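Local coordinates for protein putative aminotransferase (Actinomadura melliaura, PDB 4ZWV) that probably transfers an amino group to a sugar precursor of the indolocarbazole AT2433 aminopentose, using pyridoxal 5'-phosphate as cofactor, at residues A[29-35]-A[240-246]; A[11-16]-A[250-254]. One frame throughout, in Å; residues are numbered along the deposited sequence.

Contact 1: residues A[29-35]-A[240-246]; sequences LGQGPRV and HMTDLNA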
loop_
_atom_site.group_PDB
_atom_site.type_symbol
_atom_site.label_atom_id
_atom_site.label_comp_id
_atom_site.label_asym_id
_atom_site.label_seq_id
_atom_site.Cartn_x
_atom_site.Cartn_y
_atom_site.Cartn_z
ATOM N N LEU A 29 -3.242 2.661 -16.998
ATOM C CA LEU A 29 -2.746 3.249 -15.759
ATOM C C LEU A 29 -2.205 2.196 -14.802
ATOM O O LEU A 29 -1.634 2.536 -13.766
ATOM C CB LEU A 29 -3.850 4.053 -15.069
ATOM C CG LEU A 29 -3.996 5.530 -15.469
ATOM C CD1 LEU A 29 -4.157 5.702 -16.970
ATOM C CD2 LEU A 29 -5.169 6.164 -14.733
ATOM N N GLY A 30 -2.402 0.926 -15.135
ATOM C CA GLY A 30 -1.947 -0.158 -14.279
ATOM C C GLY A 30 -0.471 -0.492 -14.384
ATOM O O GLY A 30 0.344 0.275 -14.900
ATOM N N GLN A 31 -0.121 -1.663 -13.867
ATOM C CA GLN A 31 1.247 -2.141 -13.926
ATOM C C GLN A 31 1.527 -2.713 -15.312
ATOM O O GLN A 31 1.016 -3.774 -15.660
ATOM C CB GLN A 31 1.467 -3.190 -12.841
ATOM C CG GLN A 31 2.837 -3.801 -12.827
ATOM C CD GLN A 31 2.792 -5.226 -12.341
ATOM O OE1 GLN A 31 2.067 -5.545 -11.396
ATOM N NE2 GLN A 31 3.559 -6.094 -12.986
ATOM N N GLY A 32 2.319 -2.002 -16.110
ATOM C CA GLY A 32 2.509 -2.378 -17.499
ATOM C C GLY A 32 3.879 -2.017 -18.043
ATOM O O GLY A 32 4.899 -2.238 -17.379
ATOM N N PRO A 33 3.916 -1.441 -19.254
ATOM C CA PRO A 33 5.198 -1.206 -19.925
ATOM C C PRO A 33 6.101 -0.184 -19.245
ATOM O O PRO A 33 7.320 -0.334 -19.349
ATOM C CB PRO A 33 4.784 -0.716 -21.325
ATOM C CG PRO A 33 3.376 -0.245 -21.172
ATOM C CD PRO A 33 2.764 -1.117 -20.114
ATOM N N ARG A 34 5.552 0.817 -18.564
ATOM C CA ARG A 34 6.435 1.779 -17.907
ATOM C C ARG A 34 7.120 1.135 -16.703
ATOM O O ARG A 34 8.292 1.383 -16.450
ATOM C CB ARG A 34 5.677 3.040 -17.476
ATOM C CG ARG A 34 4.972 3.790 -18.619
ATOM C CD ARG A 34 5.939 4.573 -19.518
ATOM N NE ARG A 34 6.775 3.717 -20.351
ATOM C CZ ARG A 34 6.359 3.084 -21.441
ATOM N NH1 ARG A 34 7.205 2.329 -22.126
ATOM N NH2 ARG A 34 5.099 3.191 -21.843
ATOM N N VAL A 35 6.385 0.303 -15.968
ATOM C CA VAL A 35 6.982 -0.447 -14.871
ATOM C C VAL A 35 8.117 -1.324 -15.390
ATOM O O VAL A 35 9.193 -1.363 -14.798
ATOM C CB VAL A 35 5.934 -1.306 -14.146
ATOM C CG1 VAL A 35 6.617 -2.382 -13.280
ATOM C CG2 VAL A 35 5.033 -0.432 -13.305
ATOM N N HIS A 240 2.341 -3.824 -5.493
ATOM C CA HIS A 240 3.061 -3.457 -6.713
ATOM C C HIS A 240 3.065 -1.952 -6.997
ATOM O O HIS A 240 2.355 -1.171 -6.351
ATOM C CB HIS A 240 2.476 -4.216 -7.915
ATOM C CG HIS A 240 1.106 -3.767 -8.312
ATOM N ND1 HIS A 240 0.567 -4.060 -9.544
ATOM C CD2 HIS A 240 0.158 -3.077 -7.638
ATOM C CE1 HIS A 240 -0.650 -3.549 -9.621
ATOM N NE2 HIS A 240 -0.922 -2.942 -8.482
HETATM N N MSE A 241 3.918 -1.575 -7.948
HETATM C CA MSE A 241 3.949 -0.233 -8.523
HETATM C C MSE A 241 3.186 -0.236 -9.847
HETATM O O MSE A 241 3.217 -1.238 -10.574
HETATM C CB MSE A 241 5.401 0.217 -8.762
HETATM C CG MSE A 241 5.509 1.628 -9.326
HETATM SE SE MSE A 241 7.306 2.097 -9.872
HETATM C CE MSE A 241 8.198 1.998 -8.141
ATOM N N THR A 242 2.536 0.880 -10.178
ATOM C CA THR A 242 1.849 1.007 -11.457
ATOM C C THR A 242 2.553 2.007 -12.372
ATOM O O THR A 242 3.511 2.678 -11.957
ATOM C CB THR A 242 0.412 1.448 -11.257
ATOM O OG1 THR A 242 0.423 2.720 -10.600
ATOM C CG2 THR A 242 -0.331 0.432 -10.404
ATOM N N ASP A 243 2.078 2.107 -13.611
ATOM C CA ASP A 243 2.794 2.888 -14.626
ATOM C C ASP A 243 2.825 4.390 -14.353
ATOM O O ASP A 243 3.777 5.056 -14.755
ATOM C CB ASP A 243 2.196 2.630 -16.019
ATOM C CG ASP A 243 2.817 1.420 -16.709
ATOM O OD1 ASP A 243 3.437 0.572 -16.019
ATOM O OD2 ASP A 243 2.675 1.306 -17.944
ATOM N N LEU A 244 1.815 4.936 -13.675
ATOM C CA LEU A 244 1.837 6.362 -13.336
ATOM C C LEU A 244 3.097 6.713 -12.545
ATOM O O LEU A 244 3.814 7.686 -12.859
ATOM C CB LEU A 244 0.593 6.751 -12.538
ATOM C CG LEU A 244 0.536 8.155 -11.939
ATOM C CD1 LEU A 244 0.551 9.231 -13.031
ATOM C CD2 LEU A 244 -0.693 8.294 -11.047
ATOM N N ASN A 245 3.393 5.908 -11.536
ATOM C CA ASN A 245 4.541 6.193 -10.696
ATOM C C ASN A 245 5.836 5.774 -11.363
ATOM O O ASN A 245 6.845 6.463 -11.217
ATOM C CB ASN A 245 4.347 5.519 -9.336
ATOM C CG ASN A 245 3.104 6.030 -8.649
ATOM O OD1 ASN A 245 2.059 5.382 -8.683
ATOM N ND2 ASN A 245 3.189 7.234 -8.082
ATOM N N ALA A 246 5.816 4.696 -12.143
ATOM C CA ALA A 246 7.035 4.320 -12.870
ATOM C C ALA A 246 7.437 5.414 -13.863
ATOM O O ALA A 246 8.632 5.669 -14.056
ATOM C CB ALA A 246 6.853 2.995 -13.588
#
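Hydrogen bonds make the specific links here, and Asp243 is their hub. Its carboxylate faces the backbone NH groups at the start of helix 33-46. OD1 of Asp243 accepts hydrogen bonds from Gly32 N at 2.8 Å and from Val35 N at 3.0 Å. OD2 of Asp243 accepts one from Arg34 N at 3.0 Å. Gly32 is the N-cap residue, and an acid from a distant part of the chain thus takes the NH groups that the first turn leaves without helical acceptors.

A backbone bond runs the other way. Asp243 N donates a hydrogen bond to Gly30 O at 2.8 Å, so the first turn of helix 243-273 is held by the loop in front of the other helix. Before helix 243-273, His240 ND1 donates to Gln31 OE1 at 2.8 Å, in the plane of the imidazole.

Val35 CG2 lies 3.9 Å from Ala246 CB, and Phe38 of helix 33-46 adds to this side by packing on Met241 and Ala246. The guanidinium of Arg34 leads away to a salt bridge with Glu37.

The side chain of Met241 lies about 9 Å from Gly57 and the side chain of Ser185, which bind pyridoxal 5'-phosphate. Asp243 binds the N-terminus of helix 33-46 and joins two helix starts in this DegT/DnrJ/EryC1-family aminotransferase, beside the subunit interface, where Leu244 packs on Ile248 of the second subunit.

Contact 2: residues A[11-16]-A[250-254]; sequences AVSPTA and LANLE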
loop_
_atom_site.group_PDB
_atom_site.type_symbol
_atom_site.label_atom_id
_atom_site.label_comp_id
_atom_site.label_asym_id
_atom_site.label_seq_id
_atom_site.Cartn_x
_atom_site.Cartn_y
_atom_site.Cartn_z
ATOM N N ALA A 11 12.602 16.232 -5.345
ATOM C CA ALA A 11 13.265 16.404 -6.633
ATOM C C ALA A 11 12.399 15.822 -7.752
ATOM O O ALA A 11 12.490 14.631 -8.061
ATOM C CB ALA A 11 14.641 15.741 -6.624
ATOM N N VAL A 12 11.556 16.648 -8.359
ATOM C CA VAL A 12 10.733 16.164 -9.467
ATOM C C VAL A 12 11.052 16.932 -10.751
ATOM O O VAL A 12 10.941 18.157 -10.826
ATOM C CB VAL A 12 9.223 16.240 -9.127
ATOM C CG1 VAL A 12 8.823 17.650 -8.710
ATOM C CG2 VAL A 12 8.371 15.730 -10.295
ATOM N N SER A 13 11.479 16.179 -11.758
ATOM C CA SER A 13 11.933 16.727 -13.019
ATOM C C SER A 13 10.826 17.454 -13.750
ATOM O O SER A 13 9.669 17.034 -13.704
ATOM C CB SER A 13 12.471 15.602 -13.900
ATOM O OG SER A 13 12.800 16.085 -15.184
ATOM N N PRO A 14 11.182 18.533 -14.457
ATOM C CA PRO A 14 10.222 19.172 -15.357
ATOM C C PRO A 14 9.865 18.282 -16.550
ATOM O O PRO A 14 9.037 18.678 -17.360
ATOM C CB PRO A 14 10.957 20.438 -15.810
ATOM C CG PRO A 14 12.399 20.143 -15.603
ATOM C CD PRO A 14 12.459 19.263 -14.392
ATOM N N THR A 15 10.466 17.100 -16.652
ATOM C CA THR A 15 10.073 16.142 -17.679
ATOM C C THR A 15 9.032 15.141 -17.181
ATOM O O THR A 15 8.504 14.358 -17.965
ATOM C CB THR A 15 11.283 15.345 -18.214
ATOM O OG1 THR A 15 11.784 14.484 -17.181
ATOM C CG2 THR A 15 12.396 16.274 -18.670
ATOM N N ALA A 16 8.738 15.149 -15.880
ATOM C CA ALA A 16 7.771 14.196 -15.332
ATOM C C ALA A 16 6.380 14.382 -15.941
ATOM O O ALA A 16 5.670 13.404 -16.189
ATOM C CB ALA A 16 7.703 14.309 -13.812
ATOM N N LEU A 250 11.025 7.248 -14.021
ATOM C CA LEU A 250 11.819 7.298 -15.253
ATOM C C LEU A 250 12.291 8.718 -15.546
ATOM O O LEU A 250 13.453 8.940 -15.919
ATOM C CB LEU A 250 11.011 6.765 -16.439
ATOM C CG LEU A 250 10.927 5.242 -16.480
ATOM C CD1 LEU A 250 9.753 4.747 -17.333
ATOM C CD2 LEU A 250 12.247 4.654 -16.964
ATOM N N ALA A 251 11.398 9.684 -15.353
ATOM C CA ALA A 251 11.741 11.078 -15.585
ATOM C C ALA A 251 12.812 11.560 -14.621
ATOM O O ALA A 251 13.667 12.377 -14.975
ATOM C CB ALA A 251 10.493 11.959 -15.465
ATOM N N ASN A 252 12.779 11.050 -13.399
ATOM C CA ASN A 252 13.692 11.533 -12.378
ATOM C C ASN A 252 15.055 10.836 -12.403
ATOM O O ASN A 252 16.006 11.288 -11.757
ATOM C CB ASN A 252 13.037 11.404 -11.009
ATOM C CG ASN A 252 11.999 12.475 -10.783
ATOM O OD1 ASN A 252 12.104 13.573 -11.335
ATOM N ND2 ASN A 252 10.988 12.170 -9.984
ATOM N N LEU A 253 15.162 9.760 -13.174
ATOM C CA LEU A 253 16.432 9.048 -13.291
ATOM C C LEU A 253 17.492 9.904 -13.960
ATOM O O LEU A 253 18.679 9.747 -13.685
ATOM C CB LEU A 253 16.264 7.752 -14.078
ATOM C CG LEU A 253 15.911 6.502 -13.280
ATOM C CD1 LEU A 253 15.657 5.344 -14.229
ATOM C CD2 LEU A 253 17.043 6.177 -12.317
ATOM N N GLU A 254 17.062 10.808 -14.837
ATOM C CA GLU A 254 17.996 11.598 -15.629
ATOM C C GLU A 254 18.981 12.399 -14.786
ATOM O O GLU A 254 20.149 12.527 -15.144
ATOM C CB GLU A 254 17.234 12.550 -16.552
ATOM C CG GLU A 254 16.943 11.965 -17.918
ATOM C CD GLU A 254 16.218 10.640 -17.833
ATOM O OE1 GLU A 254 16.748 9.640 -18.368
ATOM O OE2 GLU A 254 15.125 10.601 -17.224
HETATM O O HOH W 1 13.940 12.980 -17.935
#
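Segment 11-16 arrives as an extended strand-like loop and turns into helix 16-26 across one face of helix 243-273. At its start, Ala11 and Val12 pass the side chain of Asn252. Val12 CA lies 3.5 Å from Asn252 OD1, while the CA-to-CB bond of Val12 points away from the helix.

Ser13 makes the direct polar link. Its N donates to Asn252 OD1 at 2.7 Å. The amide of Asn252 is used at both ends, because ND2 bonds to the carbonyl of Thr193. One side chain therefore ties the loop, the helix and a third part of the chain together.

Ser13 to Ala16 form a type I beta turn, closed by Ala16 N to Ser13 O at 3.0 Å. Inside it, Ser13 OG and Thr15 OG1 are hydrogen-bonded at 2.8 Å. Thr15 OG1 also reaches a water at 2.7 Å, and that water donates to Glu254 OE2 at 2.8 Å, bridging the exposed edge.

Ala16 ends the segment with close apolar packing. Its CB is 4.0 Å from Ala251 CB, and the small side chains let the backbones come near, with CA atoms 5.1 Å apart.

Around this contact, Arg19 of helix 16-26 touches Leu250 and Ala251. Leu250 and Leu253 pack against helix 33-46. Ala16 meets Phe24 of the second subunit, so the junction sits between these helices and the dimer partner.

Overall arrangement
Both contacts hold helix 243-273, contact 1 at its first turn and contact 2 further along. Their partners are the two ends of one N-terminal element: 11-16 leads into helix 16-26, and 29-35 follows that helix and opens helix 33-46. Contact 1 is buried and larger, at 489 Å² against 224 Å². It relies on a charged carboxylate serving several backbone NH groups. Contact 2 is partly buried. It has one direct hydrogen bond, accepted by a neutral side-chain amide, and a water bridge at its open edge. Their centres are 16 Å apart, yet they touch where Arg34 O meets Leu250 CD1 at 3.8 Å. Each also borders the second subunit.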